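Binding domain (Hc) of Paraclostridial Mosquitocidal Protein 1 (PDB 6HOX) helps target host nerve cells as the binding domain of a botulinum-like neurotoxin that specifically targets Anopheles mosquitoes. Local coordinates at residues G51-D56 and R64-E69; R96-N101 and N216-L221; I110-V115 and E210-K215; S162-R167 and S439-W444. All coordinates share one frame; numbering follows the deposited sequence.

Contact 1: G51-D56 and R64-E69; sequences GVQIVD and RLNSNE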
loop_
_atom_site.group_PDB
_atom_site.type_symbol
_atom_site.label_atom_id
_atom_site.label_comp_id
_atom_site.label_asym_id
_atom_site.label_seq_id
_atom_site.Cartn_x
_atom_site.Cartn_y
_atom_site.Cartn_z
ATOM N N GLY A 51 20.933 3.937 14.295
ATOM C CA GLY A 51 20.451 4.558 13.058
ATOM C C GLY A 51 19.073 4.065 12.628
ATOM O O GLY A 51 18.489 4.633 11.721
ATOM N N VAL A 52 18.577 2.982 13.242
ATOM C CA VAL A 52 17.252 2.437 12.935
ATOM C C VAL A 52 16.203 3.353 13.581
ATOM O O VAL A 52 16.404 3.838 14.694
ATOM C CB VAL A 52 17.098 0.986 13.426
ATOM C CG1 VAL A 52 15.712 0.427 13.116
ATOM C CG2 VAL A 52 18.176 0.064 12.869
ATOM N N GLN A 53 15.088 3.594 12.881
ATOM C CA GLN A 53 14.008 4.406 13.431
ATOM C C GLN A 53 12.712 3.593 13.517
ATOM O O GLN A 53 12.536 2.554 12.869
ATOM C CB GLN A 53 13.807 5.658 12.579
ATOM C CG GLN A 53 15.067 6.502 12.450
ATOM C CD GLN A 53 14.932 7.599 11.424
ATOM O OE1 GLN A 53 14.253 7.463 10.414
ATOM N NE2 GLN A 53 15.622 8.699 11.668
ATOM N N ILE A 54 11.828 4.090 14.380
ATOM C CA ILE A 54 10.484 3.638 14.544
ATOM C C ILE A 54 9.573 4.782 14.092
ATOM O O ILE A 54 9.655 5.879 14.615
ATOM C CB ILE A 54 10.225 3.229 16.007
ATOM C CG1 ILE A 54 11.238 2.187 16.491
ATOM C CG2 ILE A 54 8.792 2.754 16.190
ATOM C CD1 ILE A 54 11.090 1.810 17.955
ATOM N N VAL A 55 8.734 4.516 13.093
ATOM C CA VAL A 55 7.883 5.529 12.502
ATOM C C VAL A 55 6.465 4.971 12.454
ATOM O O VAL A 55 6.243 3.795 12.769
ATOM C CB VAL A 55 8.388 5.951 11.107
ATOM C CG1 VAL A 55 9.787 6.556 11.183
ATOM C CG2 VAL A 55 8.351 4.805 10.104
ATOM N N ASP A 56 5.521 5.830 12.064
ATOM C CA ASP A 56 4.153 5.439 11.875
ATOM C C ASP A 56 4.093 4.458 10.702
ATOM O O ASP A 56 4.794 4.657 9.702
ATOM C CB ASP A 56 3.281 6.678 11.681
ATOM C CG ASP A 56 3.230 7.500 12.958
ATOM O OD1 ASP A 56 2.788 6.955 14.001
ATOM O OD2 ASP A 56 3.662 8.645 12.914
ATOM N N ARG A 64 11.945 1.705 10.163
ATOM C CA ARG A 64 12.445 2.439 9.028
ATOM C C ARG A 64 13.977 2.305 8.982
ATOM O O ARG A 64 14.663 2.605 9.965
ATOM C CB ARG A 64 12.030 3.908 9.113
ATOM C CG ARG A 64 12.725 4.786 8.078
ATOM C CD ARG A 64 12.243 6.234 8.069
ATOM N NE ARG A 64 13.082 7.091 7.229
ATOM C CZ ARG A 64 12.692 8.222 6.651
ATOM N NH1 ARG A 64 11.435 8.623 6.746
ATOM N NH2 ARG A 64 13.576 8.957 5.997
ATOM N N LEU A 65 14.486 1.839 7.838
ATOM C CA LEU A 65 15.909 1.736 7.539
ATOM C C LEU A 65 16.307 2.836 6.551
ATOM O O LEU A 65 15.717 2.945 5.493
ATOM C CB LEU A 65 16.176 0.368 6.914
ATOM C CG LEU A 65 15.938 -0.840 7.819
ATOM C CD1 LEU A 65 16.235 -2.136 7.066
ATOM C CD2 LEU A 65 16.803 -0.769 9.065
ATOM N N ASN A 66 17.341 3.599 6.904
ATOM C CA ASN A 66 17.890 4.712 6.142
ATOM C C ASN A 66 19.215 4.274 5.516
ATOM O O ASN A 66 19.732 3.219 5.838
ATOM C CB ASN A 66 18.082 5.949 7.031
ATOM C CG ASN A 66 16.760 6.483 7.540
ATOM O OD1 ASN A 66 15.772 6.499 6.804
ATOM N ND2 ASN A 66 16.720 6.908 8.795
ATOM N N SER A 67 19.769 5.119 4.642
ATOM C CA SER A 67 20.989 4.797 3.900
ATOM C C SER A 67 22.233 5.282 4.659
ATOM O O SER A 67 23.031 6.045 4.123
ATOM C CB SER A 67 20.933 5.368 2.515
ATOM O OG SER A 67 19.982 4.667 1.731
ATOM N N ASN A 68 22.368 4.872 5.919
ATOM C CA ASN A 68 23.607 5.137 6.684
ATOM C C ASN A 68 23.992 3.879 7.462
ATOM O O ASN A 68 23.153 2.980 7.655
ATOM C CB ASN A 68 23.478 6.334 7.624
ATOM C CG ASN A 68 22.445 6.094 8.695
ATOM O OD1 ASN A 68 22.714 5.386 9.666
ATOM N ND2 ASN A 68 21.257 6.647 8.501
ATOM N N GLU A 69 25.257 3.854 7.900
ATOM C CA GLU A 69 25.927 2.665 8.428
ATOM C C GLU A 69 25.336 2.263 9.780
ATOM O O GLU A 69 25.352 1.112 10.123
ATOM C CB GLU A 69 27.432 2.911 8.558
ATOM C CG GLU A 69 28.128 2.953 7.222
ATOM C CD GLU A 69 27.973 1.647 6.462
ATOM O OE1 GLU A 69 28.479 0.621 6.953
ATOM O OE2 GLU A 69 27.292 1.653 5.418
HETATM O O HOH W 1 19.038 6.855 10.363
#
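Gln-53 and Arg-64 form an antiparallel hydrogen-bonded pair. Gln-53 N reaches Arg-64 O at 3.1 Å, and Arg-64 N reaches Gln-53 O at 2.9 Å. Their side chains run side by side and point the same way. Gln-53 has CG anti to its carbonyl carbon (chi1 -57°), and the chain is extended beyond. Gln-53 OE1 lies 3.3 Å from Arg-64 CD. The Gln-53 amide and the guanidinium are 65° apart, and OE1 does not bond to Arg-64 NE. Instead, Asn-66 ND2 donates to Gln-53 OE1 at 3.0 Å. That donor sits above the carbonyl plane of Gln-53, and the two amides are perpendicular. The other end of Asn-66 faces the arginine. Arg-64 NE donates to Asn-66 OD1 at 2.8 Å, nearly straight, in plane and on a lone pair. Arg-64 NH2 adds a weak second bond. A water accepts from Asn-66 ND2 and Asn-68 ND2 and donates to Gly-51 O. Val-55 CG2 rests 3.9 Å from Arg-64 CB. On the other side of Gln-53 in sequence, Val-52 CG2 touches Leu-65 CD2 at 4.1 Å. Strands 53-56 and 61-66 form a hairpin, and 61-66 also pairs with 218-227. The Arg-64 guanidinium makes a cation-pi contact with Phe-218 and a salt bridge with Glu-442. Both ends of the Asn-66 amide are committed, which fixes its rotation. The nearby cation probably polarises that amide and makes its ND2 a stronger donor.

Contact 2: R96-N101 and N216-L221; sequences RVPRLN and NQFIRL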
loop_
_atom_site.group_PDB
_atom_site.type_symbol
_atom_site.label_atom_id
_atom_site.label_comp_id
_atom_site.label_asym_id
_atom_site.label_seq_id
_atom_site.Cartn_x
_atom_site.Cartn_y
_atom_site.Cartn_z
ATOM N N ARG A 96 7.355 -1.072 2.418
ATOM C CA ARG A 96 6.989 0.149 1.755
ATOM C C ARG A 96 8.271 0.791 1.231
ATOM O O ARG A 96 9.106 1.243 2.021
ATOM C CB ARG A 96 6.230 1.076 2.707
ATOM C CG ARG A 96 5.541 2.249 2.024
ATOM C CD ARG A 96 4.820 3.129 3.019
ATOM N NE ARG A 96 4.236 4.323 2.420
ATOM C CZ ARG A 96 3.656 5.301 3.111
ATOM N NH1 ARG A 96 3.727 5.314 4.430
ATOM N NH2 ARG A 96 3.026 6.281 2.487
ATOM N N VAL A 97 8.420 0.760 -0.092
ATOM C CA VAL A 97 9.540 1.300 -0.814
ATOM C C VAL A 97 9.133 2.598 -1.487
ATOM O O VAL A 97 8.114 2.622 -2.179
ATOM C CB VAL A 97 10.025 0.300 -1.872
ATOM C CG1 VAL A 97 11.204 0.843 -2.664
ATOM C CG2 VAL A 97 10.335 -1.059 -1.251
ATOM N N PRO A 98 9.930 3.691 -1.373
ATOM C CA PRO A 98 9.557 4.979 -1.963
ATOM C C PRO A 98 9.279 4.863 -3.468
ATOM O O PRO A 98 9.870 4.032 -4.149
ATOM C CB PRO A 98 10.773 5.874 -1.679
ATOM C CG PRO A 98 11.331 5.276 -0.407
ATOM C CD PRO A 98 11.202 3.781 -0.636
ATOM N N ARG A 99 8.374 5.706 -3.954
ATOM C CA ARG A 99 8.027 5.753 -5.350
ATOM C C ARG A 99 9.255 6.132 -6.172
ATOM O O ARG A 99 9.959 7.096 -5.880
ATOM C CB ARG A 99 6.933 6.774 -5.663
ATOM C CG ARG A 99 6.291 6.523 -7.019
ATOM C CD ARG A 99 5.942 7.810 -7.716
ATOM N NE ARG A 99 7.140 8.546 -8.074
ATOM C CZ ARG A 99 7.392 9.784 -7.690
ATOM N NH1 ARG A 99 6.476 10.464 -7.027
ATOM N NH2 ARG A 99 8.558 10.335 -7.968
ATOM N N LEU A 100 9.461 5.341 -7.214
ATOM C CA LEU A 100 10.514 5.521 -8.171
ATOM C C LEU A 100 10.717 6.998 -8.518
ATOM O O LEU A 100 9.793 7.671 -8.994
ATOM C CB LEU A 100 10.117 4.762 -9.433
ATOM C CG LEU A 100 11.236 4.641 -10.458
ATOM C CD1 LEU A 100 12.390 3.828 -9.879
ATOM C CD2 LEU A 100 10.705 4.045 -11.756
ATOM N N ASN A 101 11.946 7.468 -8.355
ATOM C CA ASN A 101 12.277 8.864 -8.557
ATOM C C ASN A 101 13.630 8.949 -9.277
ATOM O O ASN A 101 14.301 7.928 -9.463
ATOM C CB ASN A 101 12.235 9.631 -7.229
ATOM C CG ASN A 101 13.143 9.050 -6.169
ATOM O OD1 ASN A 101 14.312 9.411 -6.120
ATOM N ND2 ASN A 101 12.620 8.160 -5.321
ATOM N N ASN A 216 19.421 8.888 -0.357
ATOM C CA ASN A 216 18.127 9.355 0.092
ATOM C C ASN A 216 17.171 8.164 0.257
ATOM O O ASN A 216 16.122 8.313 0.834
ATOM C CB ASN A 216 17.584 10.421 -0.857
ATOM C CG ASN A 216 18.456 11.661 -0.867
ATOM O OD1 ASN A 216 18.714 12.247 0.181
ATOM N ND2 ASN A 216 18.946 12.046 -2.030
ATOM N N GLN A 217 17.546 6.979 -0.246
ATOM C CA GLN A 217 16.680 5.807 -0.146
ATOM C C GLN A 217 16.477 5.429 1.323
ATOM O O GLN A 217 17.395 5.527 2.166
ATOM C CB GLN A 217 17.257 4.623 -0.923
ATOM C CG GLN A 217 16.321 3.428 -1.046
ATOM C CD GLN A 217 15.016 3.726 -1.745
ATOM O OE1 GLN A 217 14.254 4.608 -1.340
ATOM N NE2 GLN A 217 14.702 2.930 -2.751
ATOM N N PHE A 218 15.245 5.016 1.622
ATOM C CA PHE A 218 14.861 4.516 2.923
ATOM C C PHE A 218 13.722 3.520 2.717
ATOM O O PHE A 218 12.935 3.638 1.776
ATOM C CB PHE A 218 14.465 5.663 3.859
ATOM C CG PHE A 218 13.176 6.379 3.500
ATOM C CD1 PHE A 218 13.150 7.362 2.524
ATOM C CD2 PHE A 218 11.984 6.063 4.137
ATOM C CE1 PHE A 218 11.965 8.014 2.200
ATOM C CE2 PHE A 218 10.803 6.728 3.833
ATOM C CZ PHE A 218 10.794 7.695 2.851
ATOM N N ILE A 219 13.632 2.536 3.603
ATOM C CA ILE A 219 12.623 1.507 3.467
ATOM C C ILE A 219 11.892 1.381 4.796
ATOM O O ILE A 219 12.500 1.502 5.844
ATOM C CB ILE A 219 13.271 0.171 3.056
ATOM C CG1 ILE A 219 14.070 0.297 1.757
ATOM C CG2 ILE A 219 12.236 -0.935 2.986
ATOM C CD1 ILE A 219 13.231 0.515 0.536
ATOM N N ARG A 220 10.590 1.116 4.732
ATOM C CA ARG A 220 9.826 0.763 5.910
ATOM C C ARG A 220 9.457 -0.716 5.797
ATOM O O ARG A 220 9.036 -1.190 4.727
ATOM C CB ARG A 220 8.654 1.737 6.074
ATOM C CG ARG A 220 9.124 3.124 6.485
ATOM C CD ARG A 220 8.133 4.235 6.224
ATOM N NE ARG A 220 8.036 4.575 4.824
ATOM C CZ ARG A 220 7.324 5.592 4.345
ATOM N NH1 ARG A 220 6.673 6.389 5.182
ATOM N NH2 ARG A 220 7.285 5.814 3.040
ATOM N N LEU A 221 9.638 -1.432 6.909
ATOM C CA LEU A 221 9.604 -2.900 6.944
ATOM C C LEU A 221 8.876 -3.349 8.217
ATOM O O LEU A 221 9.184 -2.867 9.310
ATOM C CB LEU A 221 11.057 -3.385 6.895
ATOM C CG LEU A 221 11.299 -4.871 6.639
ATOM C CD1 LEU A 221 10.926 -5.263 5.207
ATOM C CD2 LEU A 221 12.756 -5.217 6.931
HETATM O O HOH W 2 9.639 3.889 2.730
HETATM O O HOH W 3 12.507 3.720 -4.808
HETATM O O HOH W 4 14.149 6.450 -3.360
#
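Arg-96 O is gripped by two donors. Arg-220 N donates to Arg-96 O at 3.1 Å and almost straight, and a water donates to that oxygen at 2.8 Å. The same water accepts from Arg-220 NE. A second backbone bond, from Arg-96 N to Arg-220 O, completes the antiparallel hydrogen-bonded pair. The two arginine side chains lie side by side and their guanidinium groups stack flat. The group centres are 3.9 Å apart and the planes differ by 8°. Arg-96 is extended, whereas Arg-220 bends at chi3 (-74°). The like charges come close, with Arg-96 NH1 3.2 Å from Arg-220 NH1. Outside partners probably offset the repulsion: Arg-220 NH2 forms a salt bridge with Asp-441, and Arg-96 NE bonds to Asn-164 O. Phe-218 CE2 lies over the other face of the Arg-220 guanidinium. Pro-98 CG sits over a face of the Phe-218 ring, 4.0 Å from its centroid, in a CH-pi contact. Beside this pair, Val-97 CG2 touches Ile-219 CD1 at 3.7 Å. Gln-217 is bent at chi2, and its OE1 accepts from Phe-218 N. Two waters link its amide to Pro-98 O and Asn-101 ND2. Strand 89-96 ends here beside strand 218-227, in an antiparallel sheet of the concanavalin-like beta sandwich of the N-terminal receptor-binding subdomain.

Contact 3: I110-V115 and E210-K215; sequences IEYDLV and EGNRNK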
loop_
_atom_site.group_PDB
_atom_site.type_symbol
_atom_site.label_atom_id
_atom_site.label_comp_id
_atom_site.label_asym_id
_atom_site.label_seq_id
_atom_site.Cartn_x
_atom_site.Cartn_y
_atom_site.Cartn_z
ATOM N N ILE A 110 21.576 -1.787 -11.013
ATOM C CA ILE A 110 22.396 -2.233 -9.869
ATOM C C ILE A 110 21.478 -2.783 -8.766
ATOM O O ILE A 110 20.649 -2.039 -8.241
ATOM C CB ILE A 110 23.266 -1.067 -9.358
ATOM C CG1 ILE A 110 24.251 -0.585 -10.429
ATOM C CG2 ILE A 110 23.986 -1.438 -8.067
ATOM C CD1 ILE A 110 24.546 0.893 -10.348
ATOM N N GLU A 111 21.626 -4.079 -8.446
ATOM C CA GLU A 111 20.961 -4.733 -7.302
ATOM C C GLU A 111 21.579 -4.199 -6.010
ATOM O O GLU A 111 22.780 -4.166 -5.913
ATOM C CB GLU A 111 21.218 -6.238 -7.203
ATOM C CG GLU A 111 20.438 -7.097 -8.154
ATOM C CD GLU A 111 20.542 -8.591 -7.865
ATOM O OE1 GLU A 111 20.855 -8.965 -6.712
ATOM O OE2 GLU A 111 20.278 -9.378 -8.788
ATOM N N TYR A 112 20.764 -3.873 -5.006
ATOM C CA TYR A 112 21.309 -3.592 -3.689
ATOM C C TYR A 112 20.489 -4.309 -2.609
ATOM O O TYR A 112 19.292 -4.567 -2.773
ATOM C CB TYR A 112 21.489 -2.091 -3.466
ATOM C CG TYR A 112 20.257 -1.224 -3.586
ATOM C CD1 TYR A 112 19.382 -1.037 -2.525
ATOM C CD2 TYR A 112 19.990 -0.549 -4.763
ATOM C CE1 TYR A 112 18.268 -0.215 -2.641
ATOM C CE2 TYR A 112 18.877 0.270 -4.902
ATOM C CZ TYR A 112 18.016 0.446 -3.836
ATOM O OH TYR A 112 16.943 1.275 -4.004
ATOM N N ASP A 113 21.178 -4.618 -1.501
ATOM C CA ASP A 113 20.669 -5.447 -0.407
ATOM C C ASP A 113 19.607 -4.689 0.395
ATOM O O ASP A 113 19.672 -3.455 0.570
ATOM C CB ASP A 113 21.767 -5.851 0.578
ATOM C CG ASP A 113 22.875 -6.732 0.016
ATOM O OD1 ASP A 113 22.696 -7.274 -1.091
ATOM O OD2 ASP A 113 23.913 -6.866 0.705
ATOM N N LEU A 114 18.632 -5.453 0.883
ATOM C CA LEU A 114 17.737 -5.020 1.922
ATOM C C LEU A 114 17.877 -5.944 3.145
ATOM O O LEU A 114 17.977 -5.479 4.287
ATOM C CB LEU A 114 16.317 -5.044 1.364
ATOM C CG LEU A 114 15.248 -4.588 2.350
ATOM C CD1 LEU A 114 15.536 -3.180 2.861
ATOM C CD2 LEU A 114 13.872 -4.649 1.715
ATOM N N VAL A 115 17.810 -7.257 2.900
ATOM C CA VAL A 115 17.958 -8.278 3.916
ATOM C C VAL A 115 18.916 -9.328 3.353
ATOM O O VAL A 115 18.682 -9.843 2.271
ATOM C CB VAL A 115 16.620 -8.922 4.318
ATOM C CG1 VAL A 115 16.800 -9.808 5.539
ATOM C CG2 VAL A 115 15.505 -7.906 4.549
ATOM N N GLU A 210 22.330 -1.938 1.537
ATOM C CA GLU A 210 23.753 -2.093 1.243
ATOM C C GLU A 210 23.957 -2.120 -0.267
ATOM O O GLU A 210 23.478 -3.031 -0.912
ATOM C CB GLU A 210 24.291 -3.374 1.887
ATOM C CG GLU A 210 25.805 -3.472 1.880
ATOM C CD GLU A 210 26.470 -2.366 2.683
ATOM O OE1 GLU A 210 26.265 -2.310 3.914
ATOM O OE2 GLU A 210 27.130 -1.529 2.067
ATOM N N GLY A 211 24.710 -1.147 -0.795
ATOM C CA GLY A 211 25.118 -1.140 -2.207
ATOM C C GLY A 211 24.469 -0.023 -3.013
ATOM O O GLY A 211 24.854 0.212 -4.150
ATOM N N ASN A 212 23.506 0.682 -2.410
ATOM C CA ASN A 212 22.762 1.751 -3.076
ATOM C C ASN A 212 23.585 3.054 -3.048
ATOM O O ASN A 212 24.054 3.469 -1.993
ATOM C CB ASN A 212 21.380 1.933 -2.443
ATOM C CG ASN A 212 21.432 2.236 -0.965
ATOM O OD1 ASN A 212 22.019 1.478 -0.190
ATOM N ND2 ASN A 212 20.831 3.349 -0.571
ATOM N N ARG A 213 23.775 3.685 -4.215
ATOM C CA ARG A 213 24.456 4.989 -4.276
ATOM C C ARG A 213 23.463 6.115 -3.960
ATOM O O ARG A 213 23.877 7.195 -3.519
ATOM C CB ARG A 213 25.131 5.184 -5.632
ATOM C CG ARG A 213 26.413 4.381 -5.796
ATOM C CD ARG A 213 26.921 4.457 -7.220
ATOM N NE ARG A 213 27.632 3.248 -7.614
ATOM C CZ ARG A 213 27.051 2.069 -7.820
ATOM N NH1 ARG A 213 25.750 1.929 -7.621
ATOM N NH2 ARG A 213 27.775 1.034 -8.203
ATOM N N ASN A 214 22.163 5.861 -4.161
ATOM C CA ASN A 214 21.100 6.823 -3.783
ATOM C C ASN A 214 20.902 6.776 -2.266
ATOM O O ASN A 214 20.160 5.930 -1.764
ATOM C CB ASN A 214 19.767 6.550 -4.495
ATOM C CG ASN A 214 18.646 7.434 -3.988
ATOM O OD1 ASN A 214 18.899 8.401 -3.281
ATOM N ND2 ASN A 214 17.403 7.097 -4.301
ATOM N N LYS A 215 21.516 7.722 -1.553
ATOM C CA LYS A 215 21.550 7.712 -0.100
ATOM C C LYS A 215 20.320 8.399 0.493
ATOM O O LYS A 215 20.209 8.515 1.698
ATOM C CB LYS A 215 22.828 8.392 0.395
ATOM C CG LYS A 215 24.120 7.716 -0.055
ATOM C CD LYS A 215 24.210 6.241 0.242
ATOM C CE LYS A 215 25.630 5.716 0.185
ATOM N NZ LYS A 215 25.654 4.236 0.191
#
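Tyr-112 and Asn-212 make the tight part of this contact. Asn-212 CB sits over the centre of the Tyr-112 ring, 3.5 Å from the centroid and 9° off the normal. It is a CH-pi contact made by an aliphatic carbon; the amide plane is turned 35° from the ring. Tyr-112 CB is also only 3.4 Å from Glu-210 O. Gly-211 follows with a positive phi, and Gly-211 C lies 3.7 Å from Tyr-112 CB. Two polar ends here have partners. Asn-212 ND2 donates to Asn-214 O at 2.9 Å and also bonds to Ser-67 OG, while Tyr-112 OH bonds to Gln-217 NE2. Asp-113 and Glu-210 pair through two backbone bonds: Asp-113 N to Glu-210 O at 2.9 Å, and Glu-210 N to Asp-113 O at 3.2 Å. The solvent side is looser. The end of the exposed Glu-210 side chain leads away, to a salt bridge with Lys-208. The Asp-113 carboxylate turns to Asn-116 and Lys-124. At the other margin, Ile-110 CG2 lies at the edge of the exposed Arg-213 guanidinium, 3.8 Å from Arg-213 NH1. Strand 112-113 also pairs with strand 122-128. Just after it the chain turns at Leu-114 and Val-115, a classic bulge opposite Ile-125. Residues 210-215 run on toward strand 218-227.

Contact 4: S162-R167 and S439-W444; sequences SSNIWR and SEDEGW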
loop_
_atom_site.group_PDB
_atom_site.type_symbol
_atom_site.label_atom_id
_atom_site.label_comp_id
_atom_site.label_asym_id
_atom_site.label_seq_id
_atom_site.Cartn_x
_atom_site.Cartn_y
_atom_site.Cartn_z
ATOM N N SER A 162 8.331 -0.155 -6.106
ATOM C CA SER A 162 8.774 1.204 -5.871
ATOM C C SER A 162 7.642 2.188 -6.191
ATOM O O SER A 162 7.715 2.941 -7.163
ATOM C CB SER A 162 10.032 1.504 -6.651
ATOM O OG SER A 162 11.081 0.677 -6.177
ATOM N N SER A 163 6.613 2.156 -5.337
ATOM C CA SER A 163 5.335 2.835 -5.521
ATOM C C SER A 163 4.973 3.706 -4.308
ATOM O O SER A 163 4.009 4.499 -4.381
ATOM C CB SER A 163 4.270 1.804 -5.706
ATOM O OG SER A 163 4.172 1.003 -4.545
ATOM N N ASN A 164 5.676 3.485 -3.188
ATOM C CA ASN A 164 5.379 4.053 -1.868
ATOM C C ASN A 164 4.089 3.487 -1.262
ATOM O O ASN A 164 3.603 4.019 -0.243
ATOM C CB ASN A 164 5.285 5.576 -1.874
ATOM C CG ASN A 164 5.624 6.178 -0.529
ATOM O OD1 ASN A 164 6.501 5.676 0.166
ATOM N ND2 ASN A 164 4.933 7.246 -0.153
ATOM N N ILE A 165 3.569 2.394 -1.829
ATOM C CA ILE A 165 2.380 1.706 -1.318
ATOM C C ILE A 165 2.831 0.457 -0.553
ATOM O O ILE A 165 3.703 -0.263 -0.999
ATOM C CB ILE A 165 1.403 1.366 -2.463
ATOM C CG1 ILE A 165 0.959 2.612 -3.224
ATOM C CG2 ILE A 165 0.197 0.588 -1.945
ATOM C CD1 ILE A 165 0.380 2.327 -4.581
ATOM N N TRP A 166 2.211 0.198 0.601
ATOM C CA TRP A 166 2.483 -1.032 1.395
ATOM C C TRP A 166 2.180 -2.288 0.569
ATOM O O TRP A 166 1.053 -2.461 0.110
ATOM C CB TRP A 166 1.663 -1.035 2.688
ATOM C CG TRP A 166 2.257 -0.196 3.779
ATOM C CD1 TRP A 166 1.836 1.025 4.219
ATOM C CD2 TRP A 166 3.380 -0.556 4.603
ATOM N NE1 TRP A 166 2.622 1.447 5.257
ATOM C CE2 TRP A 166 3.573 0.495 5.519
ATOM C CE3 TRP A 166 4.228 -1.669 4.663
ATOM C CZ2 TRP A 166 4.592 0.477 6.468
ATOM C CZ3 TRP A 166 5.236 -1.689 5.606
ATOM C CH2 TRP A 166 5.417 -0.627 6.494
ATOM N N ARG A 167 3.187 -3.151 0.417
ATOM C CA ARG A 167 3.084 -4.425 -0.286
ATOM C C ARG A 167 3.448 -5.565 0.672
ATOM O O ARG A 167 4.397 -5.452 1.452
ATOM C CB ARG A 167 4.066 -4.510 -1.459
ATOM C CG ARG A 167 3.959 -3.398 -2.489
ATOM C CD ARG A 167 2.603 -3.301 -3.153
ATOM N NE ARG A 167 2.692 -2.421 -4.310
ATOM C CZ ARG A 167 1.688 -1.748 -4.874
ATOM N NH1 ARG A 167 0.439 -1.859 -4.436
ATOM N NH2 ARG A 167 1.972 -0.956 -5.898
ATOM N N SER A 439 -2.534 11.258 1.641
ATOM C CA SER A 439 -1.805 12.211 2.467
ATOM C C SER A 439 -0.371 12.291 1.932
ATOM O O SER A 439 0.144 11.301 1.388
ATOM C CB SER A 439 -1.815 11.771 3.915
ATOM O OG SER A 439 -1.496 10.373 4.016
ATOM N N GLU A 440 0.255 13.468 2.052
ATOM C CA GLU A 440 1.647 13.664 1.662
ATOM C C GLU A 440 2.541 12.740 2.501
ATOM O O GLU A 440 2.336 12.583 3.695
ATOM C CB GLU A 440 2.011 15.140 1.839
ATOM C CG GLU A 440 3.402 15.495 1.354
ATOM C CD GLU A 440 3.577 16.927 0.861
ATOM O OE1 GLU A 440 2.596 17.718 0.952
ATOM O OE2 GLU A 440 4.695 17.248 0.375
ATOM N N ASP A 441 3.531 12.128 1.854
ATOM C CA ASP A 441 4.489 11.236 2.495
ATOM C C ASP A 441 5.859 11.461 1.845
ATOM O O ASP A 441 5.984 11.657 0.648
ATOM C CB ASP A 441 4.062 9.760 2.368
ATOM C CG ASP A 441 5.025 8.775 3.014
ATOM O OD1 ASP A 441 4.998 8.665 4.246
ATOM O OD2 ASP A 441 5.808 8.139 2.284
ATOM N N GLU A 442 6.897 11.392 2.662
ATOM C CA GLU A 442 8.279 11.587 2.234
ATOM C C GLU A 442 8.639 10.625 1.095
ATOM O O GLU A 442 9.505 10.915 0.268
ATOM C CB GLU A 442 9.175 11.386 3.459
ATOM C CG GLU A 442 10.641 11.613 3.183
ATOM C CD GLU A 442 11.550 11.320 4.363
ATOM O OE1 GLU A 442 11.041 11.185 5.504
ATOM O OE2 GLU A 442 12.759 11.205 4.130
ATOM N N GLY A 443 7.992 9.456 1.047
ATOM C CA GLY A 443 8.309 8.432 0.040
ATOM C C GLY A 443 7.639 8.651 -1.311
ATOM O O GLY A 443 7.750 7.822 -2.196
ATOM N N TRP A 444 6.904 9.743 -1.463
ATOM C CA TRP A 444 6.334 10.135 -2.743
ATOM C C TRP A 444 6.563 11.635 -2.953
ATOM O O TRP A 444 5.901 12.462 -2.321
ATOM C CB TRP A 444 4.852 9.770 -2.802
ATOM C CG TRP A 444 4.224 10.130 -4.110
ATOM C CD1 TRP A 444 4.001 11.387 -4.591
ATOM C CD2 TRP A 444 3.735 9.219 -5.106
ATOM N NE1 TRP A 444 3.431 11.320 -5.828
ATOM C CE2 TRP A 444 3.241 10.004 -6.169
ATOM C CE3 TRP A 444 3.672 7.829 -5.215
ATOM C CZ2 TRP A 444 2.657 9.442 -7.300
ATOM C CZ3 TRP A 444 3.101 7.267 -6.338
ATOM C CH2 TRP A 444 2.590 8.065 -7.364
#
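The Asn-164 side chain lies against the backbone of Gly-443. Asn-164 CG, anti to its own backbone N (chi1 -153°), comes within 3.2 Å of Gly-443 O. Asn-164 ND2 donates to Asp-441 OD2 at 2.7 Å. OD2 lies in the amide plane of Asn-164; the donor comes on the anti side, tilted from the carboxylate plane. Gly-443 N donates to Asp-441 OD2 at 2.8 Å, from the opposite face of the carboxylate. That bond makes an Asx turn. Arg-220 NH2 adds a salt bridge to OD2, and three donors on this oxygen would probably help keep Asp-441 ionised. The Trp-444 ring meets Ser-163 O with its edge, Trp-444 CE3 lying 3.4 Å from Ser-163 O. Ser-163 OG accepts from Ile-165 N in an ST turn. An Asx turn within the type I turn 441-444 of the C-terminal, trefoil-type subdomain thus packs on a loop of the concanavalin-like one, at the interface of the two subdomains of a clostridial neurotoxin binding domain.

From the N terminus, contact 1 closes the short hairpin of strands 53-56 and 61-66. It is complete before any other contact opens. Contact 2 opens at 96-101 and closes at 216-221, spanning much of the N-terminal subdomain. Contact 3 is nested inside that loop. Contact 4 opens at 162-167, also inside it, but closes only at 439-444, so it crosses both contact 2 and contact 3. Contacts 1 and 2 meet through neighbouring strands of one sheet. Ser-67 and Gln-217 tie contact 3 to contacts 1 and 2 respectively. Contact 4 brings the chain's end back from the C-terminal subdomain onto contact 2, about 7 Å away between centres.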